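Local coordinates for protein phenylacetaldehyde dehydrogenase (Burkholderia cenocepacia, PDB 4O5H) that probably catalyses the NAD+-dependent oxidation of phenylacetaldehyde to phenylacetate, as a member of the aldehyde dehydrogenase family, at residues A[178-183]-A[192-197]; A[186-191]-A[218-223]; A[323-328]-A[332-337]. One frame throughout, in Å; residues are numbered along the deposited sequence.

Interaction 1 (A[178-183]-A[192-197]); sequences VGAIIP and AWKIAP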
# COMPACT_ATOMS: atom_id res chain seq x y z
N VAL A 178 -4.76 -14.12 -2.19
CA VAL A 178 -5.34 -12.83 -2.54
C VAL A 178 -6.85 -12.94 -2.57
O VAL A 178 -7.41 -13.79 -3.29
CB VAL A 178 -4.83 -12.38 -3.91
CG1 VAL A 178 -5.45 -11.05 -4.32
CG2 VAL A 178 -3.31 -12.27 -3.91
N GLY A 179 -7.51 -12.09 -1.82
CA GLY A 179 -8.93 -11.88 -1.98
C GLY A 179 -9.18 -10.72 -2.96
O GLY A 179 -8.62 -9.61 -2.81
N ALA A 180 -9.96 -10.97 -3.99
CA ALA A 180 -10.22 -9.97 -5.03
C ALA A 180 -11.72 -9.72 -5.16
O ALA A 180 -12.50 -10.66 -5.36
CB ALA A 180 -9.68 -10.46 -6.36
N ILE A 181 -12.11 -8.45 -5.03
CA ILE A 181 -13.50 -8.05 -5.05
C ILE A 181 -13.60 -7.06 -6.17
O ILE A 181 -12.91 -6.04 -6.18
CB ILE A 181 -13.92 -7.37 -3.74
CG1 ILE A 181 -13.86 -8.39 -2.60
CG2 ILE A 181 -15.34 -6.77 -3.85
CD1 ILE A 181 -14.03 -7.78 -1.22
N ILE A 182 -14.50 -7.32 -7.09
CA ILE A 182 -14.61 -6.49 -8.26
C ILE A 182 -16.01 -5.98 -8.58
O ILE A 182 -17.02 -6.56 -8.17
CB ILE A 182 -14.06 -7.22 -9.47
CG1 ILE A 182 -14.76 -8.51 -9.66
CG2 ILE A 182 -12.55 -7.42 -9.32
CD1 ILE A 182 -14.45 -9.05 -11.02
N PRO A 183 -16.05 -4.85 -9.28
CA PRO A 183 -17.32 -4.21 -9.59
C PRO A 183 -17.96 -4.81 -10.83
O PRO A 183 -17.45 -5.74 -11.43
CB PRO A 183 -16.91 -2.75 -9.79
CG PRO A 183 -15.60 -2.85 -10.42
CD PRO A 183 -14.95 -4.11 -9.87
N ALA A 192 -9.85 -10.38 -14.80
CA ALA A 192 -8.53 -10.63 -15.37
C ALA A 192 -7.46 -9.75 -14.74
O ALA A 192 -6.37 -10.23 -14.40
CB ALA A 192 -8.56 -10.43 -16.87
N TRP A 193 -7.77 -8.47 -14.57
CA TRP A 193 -6.80 -7.57 -13.96
C TRP A 193 -6.37 -8.04 -12.56
O TRP A 193 -5.24 -7.84 -12.19
CB TRP A 193 -7.35 -6.19 -13.83
CG TRP A 193 -7.43 -5.46 -15.08
CD1 TRP A 193 -7.19 -5.92 -16.33
CD2 TRP A 193 -7.84 -4.13 -15.22
NE1 TRP A 193 -7.42 -4.94 -17.25
CE2 TRP A 193 -7.81 -3.82 -16.58
CE3 TRP A 193 -8.16 -3.12 -14.30
CZ2 TRP A 193 -8.12 -2.55 -17.07
CZ3 TRP A 193 -8.46 -1.85 -14.77
CH2 TRP A 193 -8.46 -1.59 -16.15
N LYS A 194 -7.27 -8.63 -11.80
CA LYS A 194 -6.92 -9.08 -10.43
C LYS A 194 -6.29 -10.45 -10.45
O LYS A 194 -5.42 -10.74 -9.64
CB LYS A 194 -8.15 -9.20 -9.55
CG LYS A 194 -9.04 -7.98 -9.44
CD LYS A 194 -8.38 -6.83 -8.77
CE LYS A 194 -9.42 -5.86 -8.23
NZ LYS A 194 -8.86 -4.49 -8.31
N ILE A 195 -6.78 -11.33 -11.28
CA ILE A 195 -6.32 -12.73 -11.24
C ILE A 195 -4.95 -12.88 -11.93
O ILE A 195 -4.10 -13.61 -11.45
CB ILE A 195 -7.36 -13.67 -11.91
CG1 ILE A 195 -8.64 -13.71 -11.07
CG2 ILE A 195 -6.81 -15.08 -12.10
CD1 ILE A 195 -9.78 -14.41 -11.79
N ALA A 196 -4.75 -12.20 -13.08
CA ALA A 196 -3.56 -12.48 -13.88
C ALA A 196 -2.24 -12.21 -13.14
O ALA A 196 -1.35 -13.05 -13.14
CB ALA A 196 -3.60 -11.79 -15.22
N PRO A 197 -2.13 -11.08 -12.44
CA PRO A 197 -0.87 -10.84 -11.74
C PRO A 197 -0.65 -11.80 -10.60
O PRO A 197 0.49 -12.12 -10.28
CB PRO A 197 -1.01 -9.41 -11.21
CG PRO A 197 -2.20 -8.82 -11.85
CD PRO A 197 -3.03 -9.93 -12.42
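Lys194 lies against Ala180 and Ile182, and it carries nearly all of the contact between the end of strand 166-181, with Ile182 just beyond it, and the helix 187-201 that follows. Along the helix, Ala192 comes first and packs on Phe139 of helix 124-145, while its carbonyl O takes the helical bond from Ala196 N at 2.9 Å. Trp193 touches Cys138 and Leu492.

Lys194 follows, its CA 6.4 Å from the CA of Ala180. Its CB rests on the methyl of Ala180, CB to CB 3.8 Å. CG lies beside the backbone N (chi1 -54°) and the chain bends at chi2 (-65°) and again at chi4, so that its aliphatic part slants across to the side chain of Ile182. There the CG2 branch of Ile182 meets Lys194 CG at 3.6 Å and Lys194 CE at 3.7 Å, the two side chains sliding past each other in opposite directions. Lys194 CE also passes Ile181 O at 4.1 Å, and NZ ends in a salt bridge with Glu491 OE2 and a hydrogen bond to Thr260 OG1.

Ile195 packs on Leu207 of strand 204-208, the same leucine that touches Ala180 and Ile182. Ala196 returns to helix 124-145, on Phe139 and Met142. Pro197 has no N-H to give to the preceding turn, and the helix is kinked there.

This is the first half of a beta-alpha-beta crossover in the Rossmann-type domain of the aldehyde dehydrogenase fold. No hydrogen bond crosses between the segments, so segment 178-183 holds the lysine through its methylenes alone. The chemistry is therefore divided along one side chain: its hydrocarbon part belongs to the buried packing, whereas its NZ is paired with a carboxylate and a hydroxyl from more distant parts of the chain.

Interaction 2 (A[186-191]-A[218-223]); sequences FPLLMA and LRLGEL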
# COMPACT_ATOMS: atom_id res chain seq x y z
N PHE A 186 -17.08 -3.67 -15.68
CA PHE A 186 -16.26 -4.45 -16.62
C PHE A 186 -15.99 -5.83 -15.95
O PHE A 186 -14.86 -6.10 -15.48
CB PHE A 186 -14.93 -3.76 -16.90
CG PHE A 186 -15.02 -2.41 -17.57
CD1 PHE A 186 -15.02 -2.31 -18.92
CD2 PHE A 186 -15.10 -1.25 -16.82
CE1 PHE A 186 -15.08 -1.08 -19.56
CE2 PHE A 186 -15.19 0.00 -17.45
CZ PHE A 186 -15.16 0.08 -18.83
N PRO A 187 -17.02 -6.67 -15.87
CA PRO A 187 -16.89 -7.88 -15.03
C PRO A 187 -15.75 -8.82 -15.42
O PRO A 187 -14.89 -9.07 -14.60
CB PRO A 187 -18.22 -8.57 -15.19
CG PRO A 187 -19.17 -7.49 -15.63
CD PRO A 187 -18.36 -6.55 -16.47
N LEU A 188 -15.67 -9.24 -16.67
CA LEU A 188 -14.59 -10.11 -17.08
C LEU A 188 -13.22 -9.42 -17.04
O LEU A 188 -12.24 -10.01 -16.60
CB LEU A 188 -14.86 -10.68 -18.48
CG LEU A 188 -13.80 -11.63 -18.99
CD1 LEU A 188 -13.74 -12.94 -18.20
CD2 LEU A 188 -14.05 -11.93 -20.46
N LEU A 189 -13.15 -8.21 -17.56
CA LEU A 189 -11.88 -7.52 -17.66
C LEU A 189 -11.26 -7.26 -16.27
O LEU A 189 -10.06 -7.49 -16.07
CB LEU A 189 -12.06 -6.24 -18.42
CG LEU A 189 -10.80 -5.38 -18.67
CD1 LEU A 189 -9.79 -6.15 -19.48
CD2 LEU A 189 -11.18 -4.09 -19.37
N MET A 190 -12.09 -6.84 -15.31
CA MET A 190 -11.61 -6.56 -13.97
C MET A 190 -11.19 -7.86 -13.28
O MET A 190 -10.23 -7.88 -12.51
CB MET A 190 -12.69 -5.83 -13.12
CG MET A 190 -13.10 -4.37 -13.44
SD MET A 190 -11.72 -3.25 -13.53
CE MET A 190 -11.19 -3.50 -15.23
N ALA A 191 -11.88 -8.97 -13.57
CA ALA A 191 -11.48 -10.27 -13.03
C ALA A 191 -10.08 -10.60 -13.52
O ALA A 191 -9.23 -11.08 -12.74
CB ALA A 191 -12.47 -11.36 -13.46
N LEU A 218 -17.90 -16.88 -13.74
CA LEU A 218 -18.15 -18.30 -13.68
C LEU A 218 -17.66 -18.98 -14.96
O LEU A 218 -17.06 -20.02 -14.86
CB LEU A 218 -19.63 -18.63 -13.39
CG LEU A 218 -20.10 -18.11 -12.00
CD1 LEU A 218 -21.56 -18.41 -11.80
CD2 LEU A 218 -19.29 -18.74 -10.87
N ARG A 219 -17.90 -18.39 -16.12
CA ARG A 219 -17.44 -19.01 -17.36
C ARG A 219 -15.92 -19.01 -17.41
O ARG A 219 -15.32 -19.97 -17.83
CB ARG A 219 -18.06 -18.33 -18.60
CG ARG A 219 -17.71 -19.00 -19.92
CD ARG A 219 -18.32 -20.38 -20.08
NE ARG A 219 -18.08 -20.84 -21.47
CZ ARG A 219 -17.25 -21.81 -21.82
NH1 ARG A 219 -16.60 -22.55 -20.92
NH2 ARG A 219 -17.06 -22.04 -23.10
N LEU A 220 -15.31 -17.95 -16.93
CA LEU A 220 -13.86 -17.86 -16.84
C LEU A 220 -13.30 -18.95 -15.92
O LEU A 220 -12.32 -19.56 -16.24
CB LEU A 220 -13.41 -16.49 -16.33
CG LEU A 220 -11.91 -16.30 -16.13
CD1 LEU A 220 -11.14 -16.36 -17.44
CD2 LEU A 220 -11.67 -14.99 -15.46
N GLY A 221 -14.00 -19.26 -14.84
CA GLY A 221 -13.67 -20.44 -13.99
C GLY A 221 -13.57 -21.74 -14.74
O GLY A 221 -12.63 -22.49 -14.55
N GLU A 222 -14.51 -21.98 -15.65
CA GLU A 222 -14.49 -23.15 -16.53
C GLU A 222 -13.22 -23.14 -17.40
O GLU A 222 -12.55 -24.18 -17.55
CB GLU A 222 -15.72 -23.19 -17.41
CG GLU A 222 -17.03 -23.30 -16.61
CD GLU A 222 -18.26 -23.45 -17.49
OE1 GLU A 222 -18.12 -23.49 -18.72
OE2 GLU A 222 -19.38 -23.54 -16.95
N LEU A 223 -12.87 -21.97 -17.96
CA LEU A 223 -11.71 -21.87 -18.83
C LEU A 223 -10.41 -22.09 -18.02
O LEU A 223 -9.44 -22.67 -18.51
CB LEU A 223 -11.70 -20.51 -19.59
CG LEU A 223 -12.92 -20.25 -20.50
CD1 LEU A 223 -12.79 -18.91 -21.18
CD2 LEU A 223 -13.10 -21.33 -21.54
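Leu188 and Leu220 meet between two helices that pack side by side in the Rossmann-type alpha/beta domain: helix 187-201 follows strand 166-181, and helix 215-227 follows the neighbouring parallel strand 204-208. The backbones stay well apart, with 7.8 Å between the CA atoms of Leu188 and Leu220, and side chains alone bridge the gap.

The packed part is small and wholly apolar. Leu220 directs its CB at the other helix and touches it mainly with one branch, CD2. That methyl meets Leu188 CD1 at 4.0 Å and, beside it, Ala191 CB at 4.2 Å, so it contacts two residues separated by about one turn of helix 187-201. Leu188 does not start out facing its partner; its CG stands anti to the backbone N (chi1 -179°), which carries CD1 across to Leu220, where it also lies 4.0 Å from Leu220 CB. The two leucines cross obliquely, CD1 of Leu188 resting against both CB and CD2 of Leu220. Further hydrocarbon closes round the pair: Leu188 also packs on Val132 and Ala135 of helix 124-145, and Leu220 on Ile105 of helix 91-107. The backbone N of Leu188, in the first turn of its helix, is bonded to Glu116 OE2.

The other flank of helix 215-227 is polar and partly exposed, and takes no part in the leucine packing. Arg219 and Glu222 lie one turn apart there, each with a further ionic partner: Glu111 for Arg219 NE and Lys29 for Glu222 OE2. Between themselves they form a salt bridge in which Arg219 NH1 comes within 2.8 Å of Glu222 OE1, yet the hydrogen bond is weak because it is strongly bent, with an N-H...O angle of 124°, and the CB of Glu222 lies at the guanidinium edge, in its plane.

Interaction 3 (A[323-328]-A[332-337]); sequences AYIHSK and GVIERV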
# COMPACT_ATOMS: atom_id res chain seq x y z
N ALA A 323 -16.23 18.53 -17.76
CA ALA A 323 -15.51 19.10 -18.88
C ALA A 323 -15.28 20.57 -18.61
O ALA A 323 -16.21 21.32 -18.34
CB ALA A 323 -16.26 18.89 -20.17
N TYR A 324 -14.01 20.98 -18.64
CA TYR A 324 -13.63 22.37 -18.52
C TYR A 324 -13.06 22.77 -19.87
O TYR A 324 -12.00 22.29 -20.29
CB TYR A 324 -12.62 22.54 -17.39
CG TYR A 324 -13.22 22.19 -16.05
CD1 TYR A 324 -14.15 23.02 -15.44
CD2 TYR A 324 -12.91 20.98 -15.42
CE1 TYR A 324 -14.71 22.68 -14.22
CE2 TYR A 324 -13.47 20.62 -14.22
CZ TYR A 324 -14.37 21.46 -13.62
OH TYR A 324 -14.94 21.11 -12.43
N ILE A 325 -13.75 23.68 -20.55
CA ILE A 325 -13.42 24.04 -21.91
C ILE A 325 -13.15 25.53 -22.01
O ILE A 325 -13.91 26.34 -21.48
CB ILE A 325 -14.59 23.72 -22.85
CG1 ILE A 325 -14.94 22.23 -22.75
CG2 ILE A 325 -14.25 24.11 -24.27
CD1 ILE A 325 -16.39 21.95 -23.13
N HIS A 326 -12.04 25.88 -22.64
CA HIS A 326 -11.64 27.24 -22.70
C HIS A 326 -12.78 28.09 -23.29
O HIS A 326 -13.42 27.69 -24.27
CB HIS A 326 -10.35 27.38 -23.51
CG HIS A 326 -9.75 28.74 -23.44
ND1 HIS A 326 -10.26 29.80 -24.16
CD2 HIS A 326 -8.73 29.24 -22.72
CE1 HIS A 326 -9.58 30.89 -23.90
NE2 HIS A 326 -8.64 30.58 -23.02
N SER A 327 -12.99 29.26 -22.72
CA SER A 327 -14.09 30.13 -23.10
C SER A 327 -14.11 30.53 -24.59
O SER A 327 -15.18 30.69 -25.16
CB SER A 327 -14.09 31.40 -22.23
OG SER A 327 -12.84 32.09 -22.30
N LYS A 328 -12.96 30.67 -25.22
CA LYS A 328 -12.92 30.93 -26.68
C LYS A 328 -13.61 29.83 -27.50
O LYS A 328 -14.17 30.13 -28.55
CB LYS A 328 -11.50 31.23 -27.21
N GLY A 332 -18.96 26.40 -29.10
CA GLY A 332 -18.85 25.49 -30.24
C GLY A 332 -18.63 24.04 -29.83
O GLY A 332 -19.22 23.12 -30.42
N VAL A 333 -17.79 23.81 -28.84
CA VAL A 333 -17.58 22.43 -28.38
C VAL A 333 -18.87 21.83 -27.76
O VAL A 333 -19.30 20.75 -28.14
CB VAL A 333 -16.40 22.34 -27.42
CG1 VAL A 333 -16.28 20.93 -26.85
CG2 VAL A 333 -15.10 22.69 -28.14
N ILE A 334 -19.50 22.56 -26.86
CA ILE A 334 -20.66 22.06 -26.18
C ILE A 334 -21.86 21.85 -27.12
O ILE A 334 -22.61 20.86 -27.01
CB ILE A 334 -21.01 22.94 -24.94
CG1 ILE A 334 -21.52 22.10 -23.81
CG2 ILE A 334 -22.07 23.97 -25.28
CD1 ILE A 334 -20.45 21.18 -23.25
N GLU A 335 -22.04 22.77 -28.06
CA GLU A 335 -23.08 22.61 -29.06
C GLU A 335 -22.87 21.28 -29.78
O GLU A 335 -23.80 20.48 -29.90
CB GLU A 335 -23.03 23.77 -29.99
CG GLU A 335 -23.96 23.74 -31.20
CD GLU A 335 -23.42 24.56 -32.38
OE1 GLU A 335 -22.50 24.13 -33.14
OE2 GLU A 335 -23.92 25.68 -32.54
N ARG A 336 -21.64 21.01 -30.18
CA ARG A 336 -21.32 19.76 -30.85
C ARG A 336 -21.51 18.53 -29.96
O ARG A 336 -22.01 17.51 -30.42
CB ARG A 336 -19.91 19.78 -31.41
CG ARG A 336 -19.72 20.71 -32.60
CD ARG A 336 -18.23 20.94 -32.82
NE ARG A 336 -17.96 21.63 -34.07
CZ ARG A 336 -18.11 22.93 -34.25
NH1 ARG A 336 -18.54 23.73 -33.26
NH2 ARG A 336 -17.83 23.47 -35.43
N VAL A 337 -21.09 18.63 -28.70
CA VAL A 337 -21.25 17.49 -27.74
C VAL A 337 -22.72 17.14 -27.50
O VAL A 337 -23.10 15.99 -27.50
CB VAL A 337 -20.56 17.82 -26.40
CG1 VAL A 337 -20.94 16.83 -25.34
CG2 VAL A 337 -19.04 17.90 -26.58
O HOH W 1 -17.18 28.59 -29.10
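Ile325 reaches from strand 320-326 to helix 330-343 with a single methyl, CD1, which meets Val333 CG1 at 3.9 Å and Ile334 CD1 at 4.1 Å. Its CG1 branch lies beside the backbone N (chi1 -58°) and delivers that methyl to both helix residues. Val333 points toward the strand, whereas Ile334 starts from the flank of the helix and bends its tip in.

Around this apolar centre, Ile325 also touches Val292 on the adjacent strand. Ile334 packs on Ala422 and Val402 as well as on Ile325, so the helix lies across several strands of the sheet. The turn linking strand and helix is tied by polar bonds. Lys328 N donates to His326 ND1 at 3.0 Å, somewhat tilted from the imidazole plane, and a water accepts from Gly332 N at 2.8 Å while donating weakly to Lys328 O. Gly332 O is gripped from opposite faces by N and NH1 of Arg336, one turn on, NH1 at 3.0 Å; Arg336 NE pairs with Asp299. Together these form a compact beta-alpha unit with a short connection, part of the second alpha/beta domain of the aldehyde dehydrogenase fold.

In the fold
All three contacts are apolar and buried between their segments, but interactions 1 and 2 belong to one domain and interaction 3 to another. The first two lie deep, their centres about 10 and 12 Å from the chain centre, against about 29 Å for the third. They share helix 187-201 and touch directly: Ile182 CD1 of interaction 1 lies 3.6 Å from Pro187 O of interaction 2. The first joins that helix to its strand, the second to helix 215-227 beside it. Interaction 3 repeats the strand-on-helix theme in the other mixed sheet, with a water and polar bonds at its turn, whereas interaction 1 buries a lysine chain and interaction 2 has its ion pairs on the outer flank.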